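Local coordinates for Tautomerase_3 domain-containing protein (Corynebacterium halotolerans YIM 70093 = DSM 44683, PDB 7M58) that belongs to the cis-3-chloroacrylic acid dehalogenase family of the tautomerase superfamily and probably acts as a hydrolytic dehalogenase or tautomerase, at residues A[3-8]-A[63-68]; A[18-23]-A[91-96]; A[84-89]-A[100-105]. One frame throughout, in Å; residues are numbered along the deposited sequence.

Interaction 1 of 3, residues A[3-8]-A[63-68]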
loop_
_atom_site.group_PDB
_atom_site.type_symbol
_atom_site.label_atom_id
_atom_site.label_comp_id
_atom_site.label_asym_id
_atom_site.label_seq_id
_atom_site.Cartn_x
_atom_site.Cartn_y
_atom_site.Cartn_z
ATOM N N TYR A 3 9.732 -3.648 1.077
ATOM C CA TYR A 3 9.847 -2.567 0.115
ATOM C C TYR A 3 9.072 -2.918 -1.147
ATOM O O TYR A 3 9.346 -3.943 -1.782
ATOM C CB TYR A 3 11.313 -2.306 -0.215
ATOM C CG TYR A 3 12.075 -1.756 0.958
ATOM C CD1 TYR A 3 12.626 -2.601 1.910
ATOM C CD2 TYR A 3 12.229 -0.386 1.124
ATOM C CE1 TYR A 3 13.315 -2.107 2.986
ATOM C CE2 TYR A 3 12.922 0.118 2.201
ATOM C CZ TYR A 3 13.456 -0.748 3.133
ATOM O OH TYR A 3 14.153 -0.255 4.209
ATOM N N ALA A 4 8.103 -2.082 -1.507
ATOM C CA ALA A 4 7.444 -2.189 -2.799
ATOM C C ALA A 4 7.990 -1.089 -3.700
ATOM O O ALA A 4 8.064 0.076 -3.300
ATOM C CB ALA A 4 5.929 -2.100 -2.654
ATOM N N VAL A 5 8.428 -1.473 -4.890
ATOM C CA VAL A 5 9.096 -0.575 -5.826
ATOM C C VAL A 5 8.232 -0.508 -7.065
ATOM O O VAL A 5 8.022 -1.527 -7.731
ATOM C CB VAL A 5 10.509 -1.058 -6.186
ATOM C CG1 VAL A 5 11.103 -0.150 -7.236
ATOM C CG2 VAL A 5 11.406 -1.174 -4.934
ATOM N N SER A 6 7.722 0.673 -7.373
ATOM C CA SER A 6 6.846 0.859 -8.518
ATOM C C SER A 6 7.582 1.639 -9.591
ATOM O O SER A 6 8.157 2.699 -9.301
ATOM C CB SER A 6 5.571 1.604 -8.121
ATOM O OG SER A 6 4.770 0.795 -7.286
ATOM N N SER A 7 7.562 1.108 -10.815
ATOM C CA SER A 7 8.189 1.731 -11.973
ATOM C C SER A 7 7.537 1.174 -13.228
ATOM O O SER A 7 6.949 0.088 -13.207
ATOM C CB SER A 7 9.696 1.480 -12.019
ATOM O OG SER A 7 9.980 0.093 -12.091
ATOM N N ARG A 8 7.642 1.942 -14.317
ATOM C CA ARG A 8 7.234 1.468 -15.638
ATOM C C ARG A 8 7.859 0.116 -15.941
ATOM O O ARG A 8 9.075 -0.054 -15.826
ATOM C CB ARG A 8 7.652 2.483 -16.701
ATOM C CG ARG A 8 7.505 1.989 -18.125
ATOM C CD ARG A 8 6.146 2.252 -18.720
ATOM N NE ARG A 8 6.240 2.460 -20.170
ATOM C CZ ARG A 8 6.229 1.474 -21.066
ATOM N NH1 ARG A 8 6.102 0.208 -20.664
ATOM N NH2 ARG A 8 6.322 1.753 -22.364
ATOM N N VAL A 63 10.665 6.345 -10.329
ATOM C CA VAL A 63 10.510 5.198 -9.450
ATOM C C VAL A 63 9.903 5.674 -8.137
ATOM O O VAL A 63 10.318 6.699 -7.586
ATOM C CB VAL A 63 11.865 4.505 -9.199
ATOM C CG1 VAL A 63 11.720 3.434 -8.126
ATOM C CG2 VAL A 63 12.411 3.922 -10.470
ATOM N N TRP A 64 8.928 4.930 -7.633
ATOM C CA TRP A 64 8.352 5.189 -6.321
ATOM C C TRP A 64 8.624 3.982 -5.436
ATOM O O TRP A 64 8.354 2.847 -5.839
ATOM C CB TRP A 64 6.846 5.458 -6.392
ATOM C CG TRP A 64 6.196 5.732 -5.038
ATOM C CD1 TRP A 64 6.571 6.684 -4.117
ATOM C CD2 TRP A 64 5.061 5.066 -4.479
ATOM N NE1 TRP A 64 5.732 6.647 -3.022
ATOM C CE2 TRP A 64 4.804 5.657 -3.215
ATOM C CE3 TRP A 64 4.243 4.023 -4.913
ATOM C CZ2 TRP A 64 3.756 5.233 -2.390
ATOM C CZ3 TRP A 64 3.210 3.605 -4.091
ATOM C CH2 TRP A 64 2.977 4.209 -2.842
ATOM N N ILE A 65 9.183 4.230 -4.254
ATOM C CA ILE A 65 9.532 3.189 -3.294
ATOM C C ILE A 65 8.611 3.372 -2.095
ATOM O O ILE A 65 8.648 4.427 -1.446
ATOM C CB ILE A 65 10.997 3.306 -2.851
ATOM C CG1 ILE A 65 11.943 3.395 -4.046
ATOM C CG2 ILE A 65 11.382 2.120 -1.983
ATOM C CD1 ILE A 65 12.391 2.096 -4.559
ATOM N N HIS A 66 7.811 2.352 -1.779
ATOM C CA HIS A 66 6.983 2.341 -0.574
ATOM C C HIS A 66 7.498 1.280 0.381
ATOM O O HIS A 66 7.520 0.095 0.039
ATOM C CB HIS A 66 5.513 2.061 -0.858
ATOM C CG HIS A 66 4.672 2.076 0.384
ATOM N ND1 HIS A 66 3.975 3.188 0.810
ATOM C CD2 HIS A 66 4.467 1.125 1.326
ATOM C CE1 HIS A 66 3.353 2.909 1.943
ATOM N NE2 HIS A 66 3.636 1.663 2.276
ATOM N N ALA A 67 7.859 1.692 1.587
ATOM C CA ALA A 67 8.453 0.792 2.562
ATOM C C ALA A 67 7.547 0.671 3.777
ATOM O O ALA A 67 7.158 1.684 4.353
ATOM C CB ALA A 67 9.826 1.314 2.976
ATOM N N ASP A 68 7.245 -0.553 4.196
ATOM C CA ASP A 68 6.544 -0.772 5.458
ATOM C C ASP A 68 7.583 -1.250 6.473
ATOM O O ASP A 68 8.194 -2.308 6.296
ATOM C CB ASP A 68 5.401 -1.786 5.322
ATOM C CG ASP A 68 4.180 -1.256 4.511
ATOM O OD1 ASP A 68 3.427 -0.389 5.013
ATOM O OD2 ASP A 68 3.939 -1.746 3.377
#
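A4 and H66 face each other as a hydrogen-bonded pair of two antiparallel strands, and S6 and W64 form the next such pair. At A4 the amide nitrogen gives a bond of 2.7 Å to H66 O, while H66 N returns one of the same length to A4 O. The second pair repeats the exchange: the bond from S6 N to W64 O is practically straight, with 179° at the hydrogen, and W64 N reaches S6 O at 2.9 Å. CA-H...O contacts run beside these bonds, V63 CA for instance meeting S6 O at 3.4 Å.

Apolar contacts gather on the face that carries Y3, V5, I65 and A67. The CB of A67 lies 3.4 Å from Y3 CE2, reaching the ring obliquely, whereas I65 CG2 stands at the ring edge beside CD2. V5 and I65 lie side by side and point the same way; the chi2 of I65 (-88°) swings CD1 toward the valine, 3.4 Å from V5 CG2. Next along, V5 CG1 touches V63 CG1 at 3.7 Å. On the face of A4, S6, W64 and H66 the strands touch where S6 OG stands 4.0 Å from W64 CE3. Within 63-68, H66 CB lies over one face of the W64 ring, near its rim.

These are the two inner strands of the four-stranded sheet of the beta-alpha-beta tautomerase fold. Strand 40-46 borders 3-8 and strand 100-107 borders 63-68. Helix 75-92 covers the Y3 ring through L81 and I85, while Y3 OH bonds to H28 of helix 14-31; on the opposite face, W64 and H66 pack against the second subunit.

Interaction 2 of 3, residues A[18-23]-A[91-96]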
loop_
_atom_site.group_PDB
_atom_site.type_symbol
_atom_site.label_atom_id
_atom_site.label_comp_id
_atom_site.label_asym_id
_atom_site.label_seq_id
_atom_site.Cartn_x
_atom_site.Cartn_y
_atom_site.Cartn_z
ATOM N N ALA A 18 17.809 -7.292 -9.221
ATOM C CA ALA A 18 18.636 -8.022 -8.271
ATOM C C ALA A 18 19.542 -7.070 -7.501
ATOM O O ALA A 18 19.718 -7.212 -6.283
ATOM C CB ALA A 18 19.467 -9.063 -9.011
ATOM N N ALA A 19 20.101 -6.072 -8.196
ATOM C CA ALA A 19 20.981 -5.104 -7.548
ATOM C C ALA A 19 20.203 -4.196 -6.603
ATOM O O ALA A 19 20.692 -3.861 -5.521
ATOM C CB ALA A 19 21.723 -4.278 -8.607
ATOM N N VAL A 20 18.994 -3.780 -6.997
ATOM C CA VAL A 20 18.183 -2.930 -6.130
ATOM C C VAL A 20 17.782 -3.693 -4.868
ATOM O O VAL A 20 17.865 -3.171 -3.749
ATOM C CB VAL A 20 16.948 -2.400 -6.889
ATOM C CG1 VAL A 20 15.943 -1.829 -5.898
ATOM C CG2 VAL A 20 17.333 -1.357 -7.931
ATOM N N ALA A 21 17.322 -4.935 -5.035
ATOM C CA ALA A 21 16.966 -5.759 -3.886
ATOM C C ALA A 21 18.160 -5.950 -2.956
ATOM O O ALA A 21 18.024 -5.849 -1.730
ATOM C CB ALA A 21 16.424 -7.106 -4.359
ATOM N N ASP A 22 19.346 -6.215 -3.519
ATOM C CA ASP A 22 20.537 -6.368 -2.683
ATOM C C ASP A 22 20.866 -5.079 -1.932
ATOM O O ASP A 22 21.246 -5.118 -0.757
ATOM C CB ASP A 22 21.730 -6.784 -3.534
ATOM C CG ASP A 22 23.000 -6.994 -2.702
ATOM O OD1 ASP A 22 23.159 -8.074 -2.084
ATOM O OD2 ASP A 22 23.827 -6.054 -2.636
ATOM N N LEU A 23 20.731 -3.929 -2.596
ATOM C CA LEU A 23 21.034 -2.657 -1.945
ATOM C C LEU A 23 20.025 -2.325 -0.846
ATOM O O LEU A 23 20.411 -2.057 0.294
ATOM C CB LEU A 23 21.094 -1.549 -2.991
ATOM C CG LEU A 23 21.033 -0.097 -2.531
ATOM C CD1 LEU A 23 22.280 0.248 -1.763
ATOM C CD2 LEU A 23 20.869 0.831 -3.734
ATOM N N ASP A 91 21.624 6.212 -7.984
ATOM C CA ASP A 91 22.886 5.818 -8.615
ATOM C C ASP A 91 22.807 4.417 -9.222
ATOM O O ASP A 91 23.242 4.213 -10.362
ATOM C CB ASP A 91 24.060 5.942 -7.629
ATOM C CG ASP A 91 25.411 6.198 -8.342
ATOM O OD1 ASP A 91 25.425 6.659 -9.515
ATOM O OD2 ASP A 91 26.468 5.976 -7.709
ATOM N N VAL A 92 22.254 3.443 -8.493
ATOM C CA VAL A 92 22.204 2.071 -9.011
ATOM C C VAL A 92 21.412 2.007 -10.315
ATOM O O VAL A 92 21.783 1.279 -11.243
ATOM C CB VAL A 92 21.640 1.121 -7.941
ATOM C CG1 VAL A 92 20.976 -0.075 -8.566
ATOM C CG2 VAL A 92 22.756 0.660 -7.044
ATOM N N LEU A 93 20.330 2.776 -10.420
ATOM C CA LEU A 93 19.509 2.791 -11.625
ATOM C C LEU A 93 19.951 3.846 -12.635
ATOM O O LEU A 93 19.342 3.943 -13.704
ATOM C CB LEU A 93 18.037 3.022 -11.265
ATOM C CG LEU A 93 17.333 1.968 -10.403
ATOM C CD1 LEU A 93 15.910 2.418 -10.052
ATOM C CD2 LEU A 93 17.332 0.599 -11.063
ATOM N N GLU A 94 20.997 4.617 -12.336
ATOM C CA GLU A 94 21.454 5.721 -13.187
ATOM C C GLU A 94 20.301 6.681 -13.491
ATOM O O GLU A 94 19.977 6.983 -14.640
ATOM C CB GLU A 94 22.112 5.192 -14.461
ATOM C CG GLU A 94 23.214 4.167 -14.170
ATOM C CD GLU A 94 24.084 3.841 -15.377
ATOM O OE1 GLU A 94 25.215 4.369 -15.454
ATOM O OE2 GLU A 94 23.647 3.047 -16.239
ATOM N N LEU A 95 19.678 7.155 -12.419
ATOM C CA LEU A 95 18.582 8.104 -12.395
ATOM C C LEU A 95 18.991 9.325 -11.570
ATOM O O LEU A 95 19.880 9.235 -10.722
ATOM C CB LEU A 95 17.345 7.460 -11.761
ATOM C CG LEU A 95 16.559 6.494 -12.623
ATOM C CD1 LEU A 95 15.338 6.001 -11.840
ATOM C CD2 LEU A 95 16.182 7.186 -13.925
ATOM N N PRO A 96 18.342 10.469 -11.778
ATOM C CA PRO A 96 18.543 11.585 -10.860
ATOM C C PRO A 96 17.794 11.340 -9.573
ATOM O O PRO A 96 16.679 10.788 -9.592
ATOM C CB PRO A 96 17.964 12.783 -11.627
ATOM C CG PRO A 96 17.361 12.233 -12.880
ATOM C CD PRO A 96 17.283 10.759 -12.751
#
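V92 and V20 meet where the two long helices of the tautomerase beta-alpha-beta fold, 14-31 and 75-92, come together at the C-terminal end of the second. Just past that end the chain turns off through a Schellman motif: E94 takes a positive phi (53°), and its amide nitrogen bonds back to D91 O at 3.0 Å. The carboxylate of E94 also forms a salt bridge to R16, a further tie to helix 14-31.

Between the helices the contact is purely apolar, methyl against methyl, with no hydrogen bond across it. V92 points toward helix 14-31 and splits its two branches between partners. Its CG1, anti to the backbone N (chi1 153°), lies 3.9 Å from V20 CG2 and more loosely against A19 CB. The other branch, CG2, faces L23; the two side chains run antiparallel past one another, with L23 CD2 3.8 Å from V92 CG2. L93 reaches V20 through CD2, its side chain crossing that of V20 at about a right angle and packing also on V63 of the sheet. One methyl of V20 therefore serves two neighbours: besides V92, its CG2 touches L93 CD2 at 3.7 Å.

Interaction 3 of 3, residues A[84-89]-A[100-105]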
loop_
_atom_site.group_PDB
_atom_site.type_symbol
_atom_site.label_atom_id
_atom_site.label_comp_id
_atom_site.label_asym_id
_atom_site.label_seq_id
_atom_site.Cartn_x
_atom_site.Cartn_y
_atom_site.Cartn_z
ATOM N N GLN A 84 19.387 7.770 2.189
ATOM C CA GLN A 84 20.295 6.824 1.566
ATOM C C GLN A 84 19.599 5.989 0.489
ATOM O O GLN A 84 20.240 5.608 -0.504
ATOM C CB GLN A 84 20.905 5.952 2.648
ATOM C CG GLN A 84 21.898 6.727 3.512
ATOM C CD GLN A 84 22.887 5.821 4.231
ATOM O OE1 GLN A 84 23.034 4.640 3.895
ATOM N NE2 GLN A 84 23.515 6.350 5.280
ATOM N N ILE A 85 18.303 5.697 0.660
ATOM C CA ILE A 85 17.563 4.987 -0.380
ATOM C C ILE A 85 17.432 5.852 -1.624
ATOM O O ILE A 85 17.689 5.403 -2.746
ATOM C CB ILE A 85 16.187 4.545 0.145
ATOM C CG1 ILE A 85 16.365 3.378 1.113
ATOM C CG2 ILE A 85 15.270 4.155 -1.004
ATOM C CD1 ILE A 85 15.131 3.072 1.945
ATOM N N THR A 86 17.026 7.110 -1.448
ATOM C CA THR A 86 16.954 8.033 -2.577
ATOM C C THR A 86 18.301 8.129 -3.266
ATOM O O THR A 86 18.376 8.104 -4.497
ATOM C CB THR A 86 16.477 9.425 -2.126
ATOM O OG1 THR A 86 15.288 9.291 -1.328
ATOM C CG2 THR A 86 16.212 10.348 -3.309
ATOM N N SER A 87 19.380 8.151 -2.482
ATOM C CA SER A 87 20.700 8.383 -3.058
ATOM C C SER A 87 21.214 7.153 -3.796
ATOM O O SER A 87 21.549 7.222 -4.983
ATOM C CB SER A 87 21.680 8.763 -1.948
ATOM O OG SER A 87 21.514 10.109 -1.563
ATOM N N LYS A 88 21.235 6.011 -3.124
ATOM C CA LYS A 88 21.905 4.841 -3.678
ATOM C C LYS A 88 21.095 4.168 -4.778
ATOM O O LYS A 88 21.682 3.599 -5.710
ATOM C CB LYS A 88 22.216 3.857 -2.545
ATOM C CG LYS A 88 22.975 4.473 -1.405
ATOM C CD LYS A 88 24.294 4.979 -1.896
ATOM C CE LYS A 88 25.260 5.256 -0.748
ATOM N NZ LYS A 88 25.295 4.150 0.262
ATOM N N VAL A 89 19.763 4.222 -4.689
ATOM C CA VAL A 89 18.933 3.653 -5.745
ATOM C C VAL A 89 19.008 4.507 -7.003
ATOM O O VAL A 89 19.020 3.988 -8.126
ATOM C CB VAL A 89 17.486 3.503 -5.252
ATOM C CG1 VAL A 89 16.547 3.187 -6.408
ATOM C CG2 VAL A 89 17.409 2.470 -4.140
ATOM N N VAL A 100 13.614 9.361 -7.733
ATOM C CA VAL A 100 13.396 8.219 -6.850
ATOM C C VAL A 100 12.661 8.761 -5.634
ATOM O O VAL A 100 13.262 9.400 -4.771
ATOM C CB VAL A 100 14.696 7.513 -6.444
ATOM C CG1 VAL A 100 14.384 6.323 -5.539
ATOM C CG2 VAL A 100 15.506 7.070 -7.668
ATOM N N TRP A 101 11.357 8.519 -5.572
ATOM C CA TRP A 101 10.516 8.978 -4.478
ATOM C C TRP A 101 10.307 7.852 -3.474
ATOM O O TRP A 101 9.899 6.749 -3.858
ATOM C CB TRP A 101 9.167 9.437 -5.015
ATOM C CG TRP A 101 9.245 10.668 -5.797
ATOM C CD1 TRP A 101 10.358 11.219 -6.355
ATOM C CD2 TRP A 101 8.157 11.540 -6.113
ATOM N NE1 TRP A 101 10.029 12.385 -7.004
ATOM C CE2 TRP A 101 8.682 12.600 -6.875
ATOM C CE3 TRP A 101 6.787 11.520 -5.836
ATOM C CZ2 TRP A 101 7.893 13.623 -7.353
ATOM C CZ3 TRP A 101 6.009 12.535 -6.306
ATOM C CH2 TRP A 101 6.561 13.582 -7.047
ATOM N N VAL A 102 10.526 8.141 -2.194
ATOM C CA VAL A 102 10.482 7.122 -1.144
ATOM C C VAL A 102 9.500 7.550 -0.051
ATOM O O VAL A 102 9.567 8.683 0.445
ATOM C CB VAL A 102 11.880 6.870 -0.536
ATOM C CG1 VAL A 102 11.884 5.601 0.301
ATOM C CG2 VAL A 102 12.939 6.805 -1.625
ATOM N N TYR A 103 8.592 6.641 0.324
ATOM C CA TYR A 103 7.667 6.824 1.437
ATOM C C TYR A 103 7.894 5.734 2.476
ATOM O O TYR A 103 8.027 4.551 2.139
ATOM C CB TYR A 103 6.217 6.724 1.012
ATOM C CG TYR A 103 5.651 7.856 0.220
ATOM C CD1 TYR A 103 6.459 8.813 -0.359
ATOM C CD2 TYR A 103 4.289 7.929 0.008
ATOM C CE1 TYR A 103 5.921 9.826 -1.102
ATOM C CE2 TYR A 103 3.741 8.927 -0.724
ATOM C CZ TYR A 103 4.556 9.883 -1.277
ATOM O OH TYR A 103 3.975 10.893 -2.014
ATOM N N VAL A 104 7.869 6.109 3.742
ATOM C CA VAL A 104 8.017 5.151 4.833
ATOM C C VAL A 104 6.746 5.148 5.667
ATOM O O VAL A 104 6.402 6.164 6.297
ATOM C CB VAL A 104 9.256 5.455 5.684
ATOM C CG1 VAL A 104 9.183 4.752 7.035
ATOM C CG2 VAL A 104 10.484 5.010 4.937
ATOM N N ASN A 105 6.015 4.042 5.681
ATOM C CA ASN A 105 4.878 3.855 6.566
ATOM C C ASN A 105 5.349 2.973 7.708
ATOM O O ASN A 105 6.044 1.981 7.479
ATOM C CB ASN A 105 3.675 3.217 5.848
ATOM C CG ASN A 105 2.429 3.078 6.748
ATOM O OD1 ASN A 105 1.984 4.043 7.362
ATOM N ND2 ASN A 105 1.879 1.865 6.834
#
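I85 and V102 meet through branches set by their first torsions: CG2 of I85 is anti to its backbone N, and chi1 of V102 (-167°) sets CG1 anti to the backbone N, leaving CG2 anti to the carbonyl carbon. The two CG2 methyls come within 3.6 Å, and the side chains cross at about a right angle. I85 CG2 also lies 3.9 Å from V102 CG1, so it is received by both branches of the valine.

T86 uses both of its branches. Its chi1 of -50° puts OG1 beside the backbone N, where it meets V102 CG2 at 3.4 Å, and CG2 on the other branch sits 3.4 Å from V100 O. One turn on, V89 points toward the strand and crosses V100 obliquely, with V89 CG1 and V100 CG1 3.9 Å apart.

Helix 84-89 runs over the strand in the reverse direction, the short axes 8.1 Å apart at closest approach and 152° between their directions. This is the return half of a beta-alpha-beta crossover: strand 63-70 leads into helix 75-92, which leads back to strand 100-107 beside it. V100 and V102 point toward the helix. W101, between them, points away, its ring meeting Y115 of the second subunit edge-to-face, and Y103 OH bonds to E114 of that same subunit. Its own helix thus covers one face of the strand, and the second subunit also shares backbone hydrogen bonds with V102 and V104.

No hydrogen bond joins helix to strand here. T86 OG1 instead bonds to L82 O, which satisfies the buried hydroxyl within its own helix while its oxygen still packs on a valine methyl. Helix and strand therefore meet through apolar side chains and T86, whose hydroxyl needs no partner from the strand.

From the N terminus, the first strand and the helix that follows it both wait for partners far along the chain. Interaction 1 closes the first long loop when 63-68 pairs with 3-8. Interaction 2 crosses it: 18-23 lies within that loop, but its partner 91-96 comes only at the end of helix 75-92, well after strand 63-70. Interaction 3 follows interaction 1 in series and crosses interaction 2, since 84-89 precedes 91-96 and 100-105 follows it. Strands 63-70 and 100-107 join interactions 1 and 3 in one sheet, L23 links interactions 2 and 3 by packing on K88 and V89, and V63 touches L93 and L95, joining the sheet to the turn that ends helix 75-92.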